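Long-range contacts in extracellular ligand-binding receptor (Rhodopseudomonas palustris, PDB 3SG0), which probably binds aromatic acids such as benzoyl-formic acid as the solute-binding component of a transport system: residues I32-S37 against Y65-D70; V92-S97 against P115-A120; Q206-I211 against R235-K240. One frame throughout, in Å; residues are numbered along the deposited sequence.

In the fold
Contacts 1 and 2 belong to one sheet, and their centres are 10 Å apart. Strands 28-34 and 92-94 are neighbours in it, joined by bonds such as T33 N to I94 O at 2.9 Å. Past the strand ends the loops meet as well, where D70 OD2 lies 2.6 Å from S96 OG. Contact 2 reaches the pocket of benzoyl-formic acid with S97, M119 and A120. The side chain of S35 in contact 1 stands about 8 Å back from this ligand. Contact 3 joins helix 204-212 to the turn that ends helix 228-236, beside the other, four-stranded sheet. Its centre is about 36 Å from that of contact 1 and 37 Å from that of contact 2.

Contact 1: I32-S37 against Y65-D70; sequences ITMSAS and YFALDD
D70 reaches two hydroxyls of the segment 32-37, one with each carboxylate oxygen. T33 OG1 donates to D70 OD2 at 2.8 Å, on the anti side and 20° out of the carboxylate plane. The T33 and D70 side chains cross at about a right angle. S35 OG donates to the syn lone pair of D70 OD1, also at 2.8 Å. D70 CG sits between its own backbone N and carbonyl carbon (chi1 55°), which brings CG to 3.4 Å from M34 O. Both oxygens have further donors: S96 OG for OD2 and S72 N for OD1. N80 ND2 is bonded to T33 OG1.

D69 serves the turn that follows strand 28-34. S37 OG donates to the syn lone pair of D69 OD2 at 2.7 Å. D69 OD1 receives weak bonds from A36 N, at 2.9 Å, and from S37 N. E71 N also bonds to this oxygen.

The backbones run parallel as neighbouring strands. I32 N donates to F66 O, L68 N to I32 O, M34 N to L68 O and D70 N to M34 O. The strand axes approach to 4.7 Å.

Apolar groups meet on the face that carries I32, M34 and A67. The chain of selenomethionine M34 is bent at chi2 and chi3, and its SE lies 4.0 Å from A67 CB. I32 CD1 approaches Y65 CD1 obliquely at 4.2 Å. Helix 306-328 touches both I32 and Y65.

An alanine at D70 would remove both oxygens and would probably leave the hydroxyls of T33, S35 and S96 without this common acceptor. Four donors around one buried carboxylate would be expected to favour its charged form. This carboxylate joins the ends of strands 28-34, 61-69 and 92-94.

Contact 2: V92-S97 against P115-A120; sequences VLIGSS and PLMTMA. With 173 (benzoyl-formic acid), chain B.
S97 and M119 turn their backbone oxygens to the flat phenyl ring of benzoyl-formic acid. S97 O lies 3.3 Å from ring carbon C2D of the ligand. M119 O lies 3.5 Å from the next ring carbon, C2E. One water donates to both S97 O and M119 O and so bridges the two segments beside the ring. A120 CB touches the ligand carboxylate at O1B. T99, A121 and R198 supply hydrogen bonds to this ligand.

L93 N donates to P115 O, M117 N to L93 O and G95 N to M117 O. M119 N to S96 O, 3.1 Å, follows beyond the strands. The peptide between G95 and S96 is cis. G95 has phi 142°, where a CB would strike the preceding carbonyl oxygen.

Side chains fill both faces. L93 and L116 lie side by side, pointing the same way, with L93 CG 3.8 Å from L116 CD1. On the other face M117 CG touches both V92 CG1, at 3.8 Å, and I94 CG1, at 3.9 Å. I94 CG2 is anti to the backbone N and meets M119 SE at 3.9 Å; the two side chains cross at about a right angle. M117 and M119 are selenomethionines.

The contact joins the two strands of a parallel beta-alpha-beta unit, with helix 99-111 between them. That helix touches L116, while helices 306-328 and 334-344 lie against M117. Strand 28-34 flanks 92-94, and strand 136-138 flanks 116-118.

Contact 3: Q206-I211 against R235-K240; sequences QVLKII and RERGFK
F239, which meets I211 across the contact, has its carbonyl oxygen held by R235 of its own segment. R235 NH1 donates to F239 O at 2.9 Å. The oxygen lies near the guanidinium plane, only 8° out of it. The donor, in turn, stands above the carbonyl plane of F239, 48° out of it. R235 NH1 also bonds to G241 O, so one nitrogen serves two carbonyls after the helix end.

No hydrogen bond crosses between the segments. The aliphatic part of R237 does most of the joining. I211 CD1 comes to 3.6 Å from R237 CB, and the two side chains stand at about a right angle. The same methyl lies 3.7 Å from R237 O. Further out, the bend of R237 at chi2 (-145°) places its CD, which L208 CD2 touches, also at 3.7 Å. L208 CD2 reaches R237 NH2 at 4.1 Å, with an oblique approach to the guanidinium. V207 CG1 adds a looser touch on R237 CD at 4.5 Å. I211 CG1 lies 4.4 Å from F239 CB. This is a small contact at the surface, burying 222 Å² in all.

V207 and I211 also pack on L234 of helix 228-236. I210 and F239 both rest on V218 of strand 217-221, which lies between the two helices in the chain. Helix 228-236 ends in a Schellman motif, with F239 N bonded to L234 O, G238 N to R235 O, and G238 at positive phi. A helix packed against the turn after the next one, beside a parallel sheet, fits the alpha/beta lobes of periplasmic binding proteins.

Contact 1: I32-S37 against Y65-D70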
ATOM      1  N   ILE A  32       0.010  -1.994 -16.232  1.00  8.45           N
ATOM      2  CA  ILE A  32      -0.296  -1.419 -14.930  1.00  9.00           C
ATOM      3  C   ILE A  32      -1.754  -0.978 -14.906  1.00  8.51           C
ATOM      4  O   ILE A  32      -2.214  -0.306 -15.831  1.00  9.49           O
ATOM      5  CB  ILE A  32       0.595  -0.190 -14.632  1.00  9.16           C
ATOM      6  CG1 ILE A  32       2.069  -0.487 -14.925  1.00  9.77           C
ATOM      7  CG2 ILE A  32       0.418   0.251 -13.190  1.00 10.75           C
ATOM      8  CD1 ILE A  32       2.955   0.759 -14.915  1.00 11.52           C
ATOM      9  N   THR A  33      -2.484  -1.374 -13.871  1.00  7.86           N
ATOM     10  CA  THR A  33      -3.807  -0.824 -13.608  1.00  8.16           C
ATOM     11  C   THR A  33      -3.764  -0.173 -12.240  1.00  7.93           C
ATOM     12  O   THR A  33      -3.261  -0.755 -11.271  1.00  8.39           O
ATOM     13  CB  THR A  33      -4.919  -1.896 -13.739  1.00  9.21           C
ATOM     14  OG1 THR A  33      -6.210  -1.280 -13.596  1.00  9.20           O
ATOM     15  CG2 THR A  33      -4.764  -3.033 -12.737  1.00 10.43           C
HETATM   16  N   MSE A  34      -4.246   1.067 -12.170  1.00  8.54           N
HETATM   17  CA  MSE A  34      -4.200   1.822 -10.923  1.00  8.33           C
HETATM   18  C   MSE A  34      -5.460   2.644 -10.767  1.00  7.68           C
HETATM   19  O   MSE A  34      -6.142   2.958 -11.752  1.00  8.28           O
HETATM   20  CB  MSE A  34      -2.977   2.736 -10.871  1.00  8.79           C
HETATM   21  CG  MSE A  34      -2.964   3.820 -11.939  1.00 10.48           C
HETATM   22 SE   MSE A  34      -1.999   3.328 -13.589  0.50 16.84          SE
HETATM   23  CE  MSE A  34      -0.199   3.472 -12.854  1.00 24.39           C
ATOM     24  N   SER A  35      -5.766   2.991  -9.523  1.00  7.91           N
ATOM     25  CA  SER A  35      -6.986   3.727  -9.214  1.00  8.42           C
ATOM     26  C   SER A  35      -6.728   5.229  -9.284  1.00  8.51           C
ATOM     27  O   SER A  35      -6.636   5.909  -8.275  1.00  9.18           O
ATOM     28  CB  SER A  35      -7.519   3.320  -7.837  1.00  8.66           C
ATOM     29  OG  SER A  35      -7.687   1.908  -7.741  1.00  9.51           O
ATOM     30  N   ALA A  36      -6.560   5.728 -10.503  1.00  8.50           N
ATOM     31  CA  ALA A  36      -6.212   7.129 -10.723  1.00  9.72           C
ATOM     32  C   ALA A  36      -7.399   8.075 -10.560  1.00 10.38           C
ATOM     33  O   ALA A  36      -7.214   9.284 -10.445  1.00 14.15           O
ATOM     34  CB  ALA A  36      -5.554   7.309 -12.088  1.00 11.74           C
ATOM     35  N   SER A  37      -8.606   7.529 -10.546  1.00  9.17           N
ATOM     36  CA  SER A  37      -9.815   8.286 -10.246  1.00  9.38           C
ATOM     37  C   SER A  37     -10.661   7.436  -9.301  1.00  9.56           C
ATOM     38  O   SER A  37     -10.327   6.278  -9.025  1.00  9.55           O
ATOM     39  CB  SER A  37     -10.582   8.645 -11.520  1.00 10.21           C
ATOM     40  OG  SER A  37     -10.890   7.493 -12.279  1.00 10.29           O
ATOM     41  N   TYR A  65       5.642   0.418 -21.095  1.00 11.48           N
ATOM     42  CA  TYR A  65       4.635   0.387 -20.043  1.00 10.84           C
ATOM     43  C   TYR A  65       3.275   0.723 -20.625  1.00 11.11           C
ATOM     44  O   TYR A  65       3.149   1.637 -21.447  1.00 13.06           O
ATOM     45  CB  TYR A  65       4.988   1.399 -18.955  1.00 11.86           C
ATOM     46  CG  TYR A  65       6.328   1.111 -18.326  1.00 11.55           C
ATOM     47  CD1 TYR A  65       6.435   0.204 -17.281  1.00 11.73           C
ATOM     48  CD2 TYR A  65       7.492   1.711 -18.792  1.00 13.08           C
ATOM     49  CE1 TYR A  65       7.651  -0.089 -16.709  1.00 11.64           C
ATOM     50  CE2 TYR A  65       8.722   1.421 -18.221  1.00 13.27           C
ATOM     51  CZ  TYR A  65       8.791   0.520 -17.177  1.00 12.47           C
ATOM     52  OH  TYR A  65       9.999   0.212 -16.593  1.00 14.63           O
ATOM     53  N   PHE A  66       2.260  -0.015 -20.188  1.00 10.31           N
ATOM     54  CA  PHE A  66       0.882   0.202 -20.601  1.00 10.75           C
ATOM     55  C   PHE A  66       0.062   0.429 -19.356  1.00 10.17           C
ATOM     56  O   PHE A  66      -0.252  -0.529 -18.648  1.00 12.45           O
ATOM     57  CB  PHE A  66       0.362  -1.036 -21.321  1.00 12.75           C
ATOM     58  CG  PHE A  66       1.146  -1.393 -22.547  1.00 13.22           C
ATOM     59  CD1 PHE A  66       0.743  -0.943 -23.795  1.00 15.68           C
ATOM     60  CD2 PHE A  66       2.291  -2.170 -22.460  1.00 14.18           C
ATOM     61  CE1 PHE A  66       1.464  -1.265 -24.935  1.00 19.78           C
ATOM     62  CE2 PHE A  66       3.018  -2.496 -23.597  1.00 18.71           C
ATOM     63  CZ  PHE A  66       2.601  -2.039 -24.836  1.00 19.14           C
ATOM     64  N   ALA A  67      -0.276   1.684 -19.077  1.00 11.04           N
ATOM     65  CA  ALA A  67      -0.937   2.067 -17.837  1.00 11.84           C
ATOM     66  C   ALA A  67      -2.398   2.425 -18.082  1.00 11.36           C
ATOM     67  O   ALA A  67      -2.712   3.174 -19.012  1.00 14.23           O
ATOM     68  CB  ALA A  67      -0.208   3.246 -17.206  1.00 15.24           C
ATOM     69  N   LEU A  68      -3.283   1.895 -17.247  1.00  9.80           N
ATOM     70  CA  LEU A  68      -4.722   2.089 -17.379  1.00 11.14           C
ATOM     71  C   LEU A  68      -5.327   2.460 -16.040  1.00  9.60           C
ATOM     72  O   LEU A  68      -4.952   1.912 -15.005  1.00 11.24           O
ATOM     73  CB  LEU A  68      -5.395   0.813 -17.893  1.00 11.46           C
ATOM     74  CG  LEU A  68      -4.996   0.338 -19.290  1.00 12.22           C
ATOM     75  CD1 LEU A  68      -5.536  -1.058 -19.577  1.00 14.40           C
ATOM     76  CD2 LEU A  68      -5.474   1.328 -20.343  1.00 14.59           C
ATOM     77  N   ASP A  69      -6.284   3.377 -16.063  1.00 10.19           N
ATOM     78  CA  ASP A  69      -7.034   3.750 -14.873  1.00  8.89           C
ATOM     79  C   ASP A  69      -8.166   2.744 -14.666  1.00  8.57           C
ATOM     80  O   ASP A  69      -8.914   2.439 -15.602  1.00 10.41           O
ATOM     81  CB  ASP A  69      -7.606   5.155 -15.093  1.00  9.91           C
ATOM     82  CG  ASP A  69      -8.375   5.706 -13.902  1.00  9.89           C
ATOM     83  OD1 ASP A  69      -8.316   5.150 -12.784  1.00  9.53           O
ATOM     84  OD2 ASP A  69      -9.041   6.746 -14.108  1.00 10.85           O
ATOM     85  N   ASP A  70      -8.299   2.216 -13.454  1.00  8.77           N
ATOM     86  CA  ASP A  70      -9.425   1.341 -13.125  1.00  8.72           C
ATOM     87  C   ASP A  70     -10.516   2.028 -12.311  1.00  8.70           C
ATOM     88  O   ASP A  70     -11.486   1.386 -11.925  1.00  9.11           O
ATOM     89  CB  ASP A  70      -8.975   0.045 -12.435  1.00  9.23           C
ATOM     90  CG  ASP A  70      -8.140   0.291 -11.200  1.00  8.31           C
ATOM     91  OD1 ASP A  70      -8.530   1.121 -10.342  1.00  8.81           O
ATOM     92  OD2 ASP A  70      -7.085  -0.379 -11.081  1.00  8.75           O
TER

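Contact 2: V92-S97 against P115-A120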
ATOM      1  N   VAL A  92       4.608  -8.769 -17.203  1.00  8.90           N
ATOM      2  CA  VAL A  92       4.293  -8.562 -15.799  1.00  8.58           C
ATOM      3  C   VAL A  92       3.083  -7.643 -15.720  1.00  7.90           C
ATOM      4  O   VAL A  92       2.979  -6.695 -16.505  1.00  9.05           O
ATOM      5  CB  VAL A  92       5.463  -7.886 -15.047  1.00  9.12           C
ATOM      6  CG1 VAL A  92       5.112  -7.651 -13.584  1.00 10.02           C
ATOM      7  CG2 VAL A  92       6.736  -8.717 -15.165  1.00 11.01           C
ATOM      8  N   LEU A  93       2.181  -7.915 -14.780  1.00  8.01           N
ATOM      9  CA  LEU A  93       1.053  -7.036 -14.486  1.00  8.08           C
ATOM     10  C   LEU A  93       1.297  -6.406 -13.136  1.00  7.97           C
ATOM     11  O   LEU A  93       1.787  -7.072 -12.230  1.00  8.42           O
ATOM     12  CB  LEU A  93      -0.232  -7.851 -14.436  1.00 10.16           C
ATOM     13  CG  LEU A  93      -1.549  -7.112 -14.214  1.00 12.71           C
ATOM     14  CD1 LEU A  93      -1.776  -5.997 -15.242  1.00 13.90           C
ATOM     15  CD2 LEU A  93      -2.713  -8.095 -14.224  1.00 13.55           C
ATOM     16  N   ILE A  94       0.965  -5.129 -13.003  1.00  8.00           N
ATOM     17  CA  ILE A  94       1.107  -4.407 -11.749  1.00  7.87           C
ATOM     18  C   ILE A  94      -0.228  -3.754 -11.410  1.00  8.17           C
ATOM     19  O   ILE A  94      -0.848  -3.122 -12.273  1.00  9.25           O
ATOM     20  CB  ILE A  94       2.220  -3.343 -11.848  1.00  7.81           C
ATOM     21  CG1 ILE A  94       3.548  -4.004 -12.261  1.00  8.98           C
ATOM     22  CG2 ILE A  94       2.330  -2.569 -10.548  1.00  8.36           C
ATOM     23  CD1 ILE A  94       4.729  -3.050 -12.328  1.00  9.77           C
ATOM     24  N   GLY A  95      -0.688  -3.925 -10.177  1.00  8.08           N
ATOM     25  CA  GLY A  95      -1.897  -3.261  -9.711  1.00  8.36           C
ATOM     26  C   GLY A  95      -2.743  -4.138  -8.806  1.00  7.26           C
ATOM     27  O   GLY A  95      -2.350  -5.257  -8.452  1.00  8.07           O
ATOM     28  N   SER A  96      -3.891  -3.635  -8.361  1.00  7.61           N
ATOM     29  CA  SER A  96      -4.262  -2.237  -8.469  1.00  7.34           C
ATOM     30  C   SER A  96      -3.741  -1.501  -7.228  1.00  7.55           C
ATOM     31  O   SER A  96      -2.804  -1.958  -6.560  1.00  8.13           O
ATOM     32  CB  SER A  96      -5.784  -2.141  -8.603  1.00  8.45           C
ATOM     33  OG  SER A  96      -6.232  -0.796  -8.705  1.00  9.13           O
ATOM     34  N   SER A  97      -4.355  -0.358  -6.935  1.00  7.60           N
ATOM     35  CA  SER A  97      -3.964   0.497  -5.822  1.00  7.80           C
ATOM     36  C   SER A  97      -4.634   0.124  -4.512  1.00  7.38           C
ATOM     37  O   SER A  97      -4.128   0.468  -3.440  1.00  7.74           O
ATOM     38  CB  SER A  97      -4.364   1.938  -6.125  1.00  7.72           C
ATOM     39  OG  SER A  97      -3.912   2.374  -7.395  1.00  7.84           O
ATOM     40  N   PRO A 115       3.197 -12.940 -13.581  1.00  7.78           N
ATOM     41  CA  PRO A 115       3.370 -12.364 -12.246  1.00  8.30           C
ATOM     42  C   PRO A 115       2.570 -11.074 -12.092  1.00  7.87           C
ATOM     43  O   PRO A 115       2.496 -10.251 -13.014  1.00  8.57           O
ATOM     44  CB  PRO A 115       4.867 -12.041 -12.164  1.00  9.71           C
ATOM     45  CG  PRO A 115       5.496 -12.671 -13.319  1.00 15.14           C
ATOM     46  CD  PRO A 115       4.460 -13.031 -14.332  1.00  8.51           C
ATOM     47  N   LEU A 116       1.979 -10.911 -10.914  1.00  7.42           N
ATOM     48  CA  LEU A 116       1.211  -9.734 -10.535  1.00  7.44           C
ATOM     49  C   LEU A 116       1.902  -9.061  -9.364  1.00  7.09           C
ATOM     50  O   LEU A 116       2.066  -9.680  -8.312  1.00  7.93           O
ATOM     51  CB  LEU A 116      -0.208 -10.127 -10.104  1.00  8.28           C
ATOM     52  CG  LEU A 116      -1.060  -9.000  -9.506  1.00  8.46           C
ATOM     53  CD1 LEU A 116      -1.355  -7.920 -10.532  1.00  9.93           C
ATOM     54  CD2 LEU A 116      -2.351  -9.539  -8.916  1.00 10.09           C
HETATM   55  N   MSE A 117       2.311  -7.808  -9.545  1.00  7.52           N
HETATM   56  CA  MSE A 117       2.852  -7.005  -8.454  1.00  7.39           C
HETATM   57  C   MSE A 117       1.707  -6.136  -7.948  1.00  6.97           C
HETATM   58  O   MSE A 117       1.375  -5.125  -8.576  1.00  7.79           O
HETATM   59  CB  MSE A 117       3.999  -6.116  -8.934  1.00  7.38           C
HETATM   60  CG  MSE A 117       4.982  -6.790  -9.875  1.00  7.67           C
HETATM   61 SE   MSE A 117       5.904  -8.323  -9.165  0.65  8.68          SE
HETATM   62  CE  MSE A 117       6.926  -7.397  -7.773  1.00  9.61           C
ATOM     63  N   THR A 118       1.053  -6.523  -6.859  1.00  7.13           N
ATOM     64  CA  THR A 118      -0.037  -5.696  -6.371  1.00  7.42           C
ATOM     65  C   THR A 118       0.506  -4.497  -5.608  1.00  7.08           C
ATOM     66  O   THR A 118       1.557  -4.592  -4.972  1.00  7.34           O
ATOM     67  CB  THR A 118      -1.039  -6.495  -5.519  1.00  7.81           C
ATOM     68  OG1 THR A 118      -2.141  -5.647  -5.188  1.00  9.21           O
ATOM     69  CG2 THR A 118      -0.427  -7.018  -4.227  1.00  9.18           C
HETATM   70  N   MSE A 119      -0.199  -3.369  -5.681  1.00  7.14           N
HETATM   71  CA  MSE A 119       0.220  -2.156  -4.979  1.00  7.66           C
HETATM   72  C   MSE A 119      -0.618  -1.874  -3.730  1.00  7.42           C
HETATM   73  O   MSE A 119      -0.447  -0.835  -3.084  1.00  8.14           O
HETATM   74  CB  MSE A 119       0.231  -0.951  -5.928  1.00  7.74           C
HETATM   75  CG  MSE A 119       1.212  -1.121  -7.080  1.00  8.48           C
HETATM   76 SE   MSE A 119       1.312   0.410  -8.251  0.66  8.75          SE
HETATM   77  CE  MSE A 119      -0.415   0.225  -9.143  1.00 10.39           C
ATOM     78  N   ALA A 120      -1.501  -2.804  -3.381  1.00  7.39           N
ATOM     79  CA  ALA A 120      -2.406  -2.638  -2.254  1.00  7.43           C
ATOM     80  C   ALA A 120      -1.850  -3.306  -0.994  1.00  6.95           C
ATOM     81  O   ALA A 120      -0.770  -3.905  -1.026  1.00  7.84           O
ATOM     82  CB  ALA A 120      -3.777  -3.172  -2.624  1.00  8.90           C
TER
HETATM   83  O1B 173 B 384      -5.121  -1.671   0.206  1.00  9.35           O
HETATM   84  C1  173 B 384      -5.895  -0.751   0.182  1.00 11.26           C
HETATM   85  O1A 173 B 384      -7.249  -0.901  -0.095  1.00 10.35           O
HETATM   86  C2  173 B 384      -5.482   0.604   0.690  1.00 11.86           C
HETATM   87  O2  173 B 384      -6.303   1.441   0.920  1.00 15.69           O
HETATM   88  C1G 173 B 384      -4.014   0.864   0.826  1.00 11.71           C
HETATM   89  C2D 173 B 384      -3.078   0.444  -0.302  1.00 10.89           C
HETATM   90  C2E 173 B 384      -1.587   0.675  -0.170  1.00  9.81           C
HETATM   91  C3  173 B 384      -1.043   1.315   1.106  1.00 11.76           C
HETATM   92  C1E 173 B 384      -2.013   1.724   2.231  1.00 11.97           C
HETATM   93  C1D 173 B 384      -3.506   1.510   2.102  1.00 13.63           C
HETATM   94  O   HOH W   1      -1.536   1.689  -3.579  1.00  8.02           O

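Contact 3: Q206-I211 against R235-K240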
ATOM      1  N   GLN A 206     -22.097   6.926  12.772  1.00 12.17           N
ATOM      2  CA  GLN A 206     -21.010   6.106  13.297  1.00 11.53           C
ATOM      3  C   GLN A 206     -20.222   6.851  14.358  1.00 12.22           C
ATOM      4  O   GLN A 206     -19.878   6.303  15.400  1.00 13.28           O
ATOM      5  CB  GLN A 206     -20.065   5.702  12.162  1.00 11.95           C
ATOM      6  CG  GLN A 206     -20.693   4.828  11.088  1.00 11.96           C
ATOM      7  CD  GLN A 206     -21.199   5.604   9.882  1.00 11.63           C
ATOM      8  OE1 GLN A 206     -21.807   6.668  10.013  1.00 12.23           O
ATOM      9  NE2 GLN A 206     -20.945   5.066   8.697  1.00 11.83           N
ATOM     10  N   VAL A 207     -19.908   8.106  14.072  1.00 12.46           N
ATOM     11  CA  VAL A 207     -19.117   8.912  14.984  1.00 13.52           C
ATOM     12  C   VAL A 207     -19.879   9.213  16.276  1.00 13.50           C
ATOM     13  O   VAL A 207     -19.307   9.173  17.363  1.00 14.76           O
ATOM     14  CB  VAL A 207     -18.622  10.194  14.281  1.00 15.31           C
ATOM     15  CG1 VAL A 207     -18.194  11.249  15.288  1.00 18.52           C
ATOM     16  CG2 VAL A 207     -17.491   9.847  13.316  1.00 14.43           C
ATOM     17  N   LEU A 208     -21.172   9.498  16.168  1.00 13.70           N
ATOM     18  CA  LEU A 208     -21.970   9.683  17.378  1.00 14.47           C
ATOM     19  C   LEU A 208     -21.952   8.427  18.252  1.00 15.27           C
ATOM     20  O   LEU A 208     -21.829   8.515  19.477  1.00 16.48           O
ATOM     21  CB  LEU A 208     -23.403  10.098  17.038  1.00 16.20           C
ATOM     22  CG  LEU A 208     -23.547  11.525  16.505  1.00 18.18           C
ATOM     23  CD1 LEU A 208     -24.967  11.781  16.012  1.00 20.90           C
ATOM     24  CD2 LEU A 208     -23.150  12.542  17.564  1.00 23.81           C
ATOM     25  N   LYS A 209     -22.066   7.256  17.632  1.00 14.21           N
ATOM     26  CA  LYS A 209     -22.017   6.001  18.379  1.00 15.71           C
ATOM     27  C   LYS A 209     -20.673   5.822  19.082  1.00 14.32           C
ATOM     28  O   LYS A 209     -20.614   5.421  20.248  1.00 16.64           O
ATOM     29  CB  LYS A 209     -22.310   4.807  17.471  1.00 17.40           C
ATOM     30  CG  LYS A 209     -23.768   4.691  17.073  1.00 23.76           C
ATOM     31  CD  LYS A 209     -24.013   3.490  16.175  1.00 30.54           C
ATOM     32  CE  LYS A 209     -25.480   3.400  15.781  1.00 38.56           C
ATOM     33  NZ  LYS A 209     -25.761   2.223  14.914  1.00 41.31           N
ATOM     34  N   ILE A 210     -19.591   6.115  18.371  1.00 14.08           N
ATOM     35  CA  ILE A 210     -18.267   6.024  18.965  1.00 14.49           C
ATOM     36  C   ILE A 210     -18.140   6.965  20.154  1.00 14.95           C
ATOM     37  O   ILE A 210     -17.702   6.563  21.232  1.00 15.82           O
ATOM     38  CB  ILE A 210     -17.179   6.321  17.921  1.00 13.19           C
ATOM     39  CG1 ILE A 210     -17.131   5.184  16.898  1.00 12.96           C
ATOM     40  CG2 ILE A 210     -15.824   6.494  18.592  1.00 14.72           C
ATOM     41  CD1 ILE A 210     -16.323   5.489  15.653  1.00 13.82           C
ATOM     42  N   ILE A 211     -18.525   8.217  19.961  1.00 14.41           N
ATOM     43  CA  ILE A 211     -18.425   9.201  21.027  1.00 15.43           C
ATOM     44  C   ILE A 211     -19.238   8.791  22.258  1.00 16.51           C
ATOM     45  O   ILE A 211     -18.792   8.982  23.390  1.00 17.81           O
ATOM     46  CB  ILE A 211     -18.807  10.600  20.518  1.00 16.51           C
ATOM     47  CG1 ILE A 211     -17.672  11.142  19.643  1.00 17.20           C
ATOM     48  CG2 ILE A 211     -19.095  11.545  21.684  1.00 18.41           C
ATOM     49  CD1 ILE A 211     -18.003  12.412  18.888  1.00 19.41           C
ATOM     50  N   ARG A 235     -13.450  15.287  15.643  1.00 13.79           N
ATOM     51  CA  ARG A 235     -12.989  16.528  16.254  1.00 14.91           C
ATOM     52  C   ARG A 235     -14.110  17.561  16.329  1.00 15.33           C
ATOM     53  O   ARG A 235     -14.263  18.247  17.346  1.00 16.80           O
ATOM     54  CB  ARG A 235     -11.775  17.101  15.514  1.00 16.75           C
ATOM     55  CG  ARG A 235     -10.516  16.244  15.607  1.00 15.77           C
ATOM     56  CD  ARG A 235     -10.014  16.132  17.042  1.00 18.50           C
ATOM     57  NE  ARG A 235      -8.716  15.463  17.105  1.00 17.33           N
ATOM     58  CZ  ARG A 235      -8.377  14.570  18.030  1.00 16.54           C
ATOM     59  NH1 ARG A 235      -9.238  14.237  18.981  1.00 17.47           N
ATOM     60  NH2 ARG A 235      -7.173  14.007  18.001  1.00 17.12           N
ATOM     61  N   GLU A 236     -14.896  17.666  15.267  1.00 15.16           N
ATOM     62  CA  GLU A 236     -15.977  18.643  15.224  0.65 18.48           C
ATOM     63  C   GLU A 236     -17.048  18.336  16.268  1.00 18.10           C
ATOM     64  O   GLU A 236     -17.717  19.244  16.770  1.00 20.67           O
ATOM     65  CB  GLU A 236     -16.567  18.717  13.814  0.65 19.75           C
ATOM     66  CG  GLU A 236     -15.621  19.372  12.813  0.65 26.39           C
ATOM     67  CD  GLU A 236     -16.043  19.173  11.371  0.65 33.74           C
ATOM     68  OE1 GLU A 236     -17.105  18.558  11.136  0.65 36.61           O
ATOM     69  OE2 GLU A 236     -15.305  19.630  10.472  0.65 33.39           O
ATOM     70  N   ARG A 237     -17.202  17.059  16.603  1.00 17.89           N
ATOM     71  CA  ARG A 237     -18.207  16.642  17.578  1.00 17.90           C
ATOM     72  C   ARG A 237     -17.660  16.509  18.996  1.00 21.64           C
ATOM     73  O   ARG A 237     -18.320  15.954  19.878  1.00 21.54           O
ATOM     74  CB  ARG A 237     -18.916  15.363  17.123  1.00 21.16           C
ATOM     75  CG  ARG A 237     -19.602  15.539  15.776  1.00 27.20           C
ATOM     76  CD  ARG A 237     -20.902  14.768  15.660  1.00 35.35           C
ATOM     77  NE  ARG A 237     -21.677  15.233  14.511  1.00 33.84           N
ATOM     78  CZ  ARG A 237     -22.799  15.945  14.597  1.00 33.40           C
ATOM     79  NH1 ARG A 237     -23.428  16.327  13.494  1.00 32.75           N
ATOM     80  NH2 ARG A 237     -23.300  16.267  15.781  1.00 36.46           N
ATOM     81  N   GLY A 238     -16.453  17.027  19.209  1.00 18.35           N
ATOM     82  CA  GLY A 238     -15.942  17.229  20.552  1.00 19.73           C
ATOM     83  C   GLY A 238     -14.966  16.200  21.075  1.00 18.41           C
ATOM     84  O   GLY A 238     -14.510  16.308  22.212  1.00 20.34           O
ATOM     85  N   PHE A 239     -14.627  15.201  20.270  1.00 16.82           N
ATOM     86  CA  PHE A 239     -13.683  14.208  20.744  1.00 16.69           C
ATOM     87  C   PHE A 239     -12.282  14.799  20.816  1.00 17.00           C
ATOM     88  O   PHE A 239     -11.764  15.314  19.825  1.00 19.42           O
ATOM     89  CB  PHE A 239     -13.686  12.957  19.871  1.00 16.87           C
ATOM     90  CG  PHE A 239     -12.828  11.865  20.421  1.00 15.92           C
ATOM     91  CD1 PHE A 239     -13.205  11.204  21.580  1.00 19.71           C
ATOM     92  CD2 PHE A 239     -11.632  11.516  19.815  1.00 16.09           C
ATOM     93  CE1 PHE A 239     -12.421  10.214  22.118  1.00 18.53           C
ATOM     94  CE2 PHE A 239     -10.842  10.520  20.350  1.00 16.79           C
ATOM     95  CZ  PHE A 239     -11.238   9.868  21.505  1.00 18.42           C
ATOM     96  N   LYS A 240     -11.675  14.724  21.998  1.00 19.14           N
ATOM     97  CA  LYS A 240     -10.378  15.350  22.224  1.00 20.36           C
ATOM     98  C   LYS A 240      -9.247  14.340  22.405  1.00 22.51           C
ATOM     99  O   LYS A 240      -8.079  14.720  22.471  1.00 24.95           O
ATOM    100  CB  LYS A 240     -10.446  16.291  23.431  1.00 24.02           C
ATOM    101  CG  LYS A 240     -11.470  17.408  23.278  1.00 29.53           C
ATOM    102  CD  LYS A 240     -10.807  18.777  23.328  1.00 41.31           C
ATOM    103  CE  LYS A 240     -11.833  19.898  23.229  1.00 43.78           C
ATOM    104  NZ  LYS A 240     -12.554  19.887  21.925  1.00 44.46           N
TER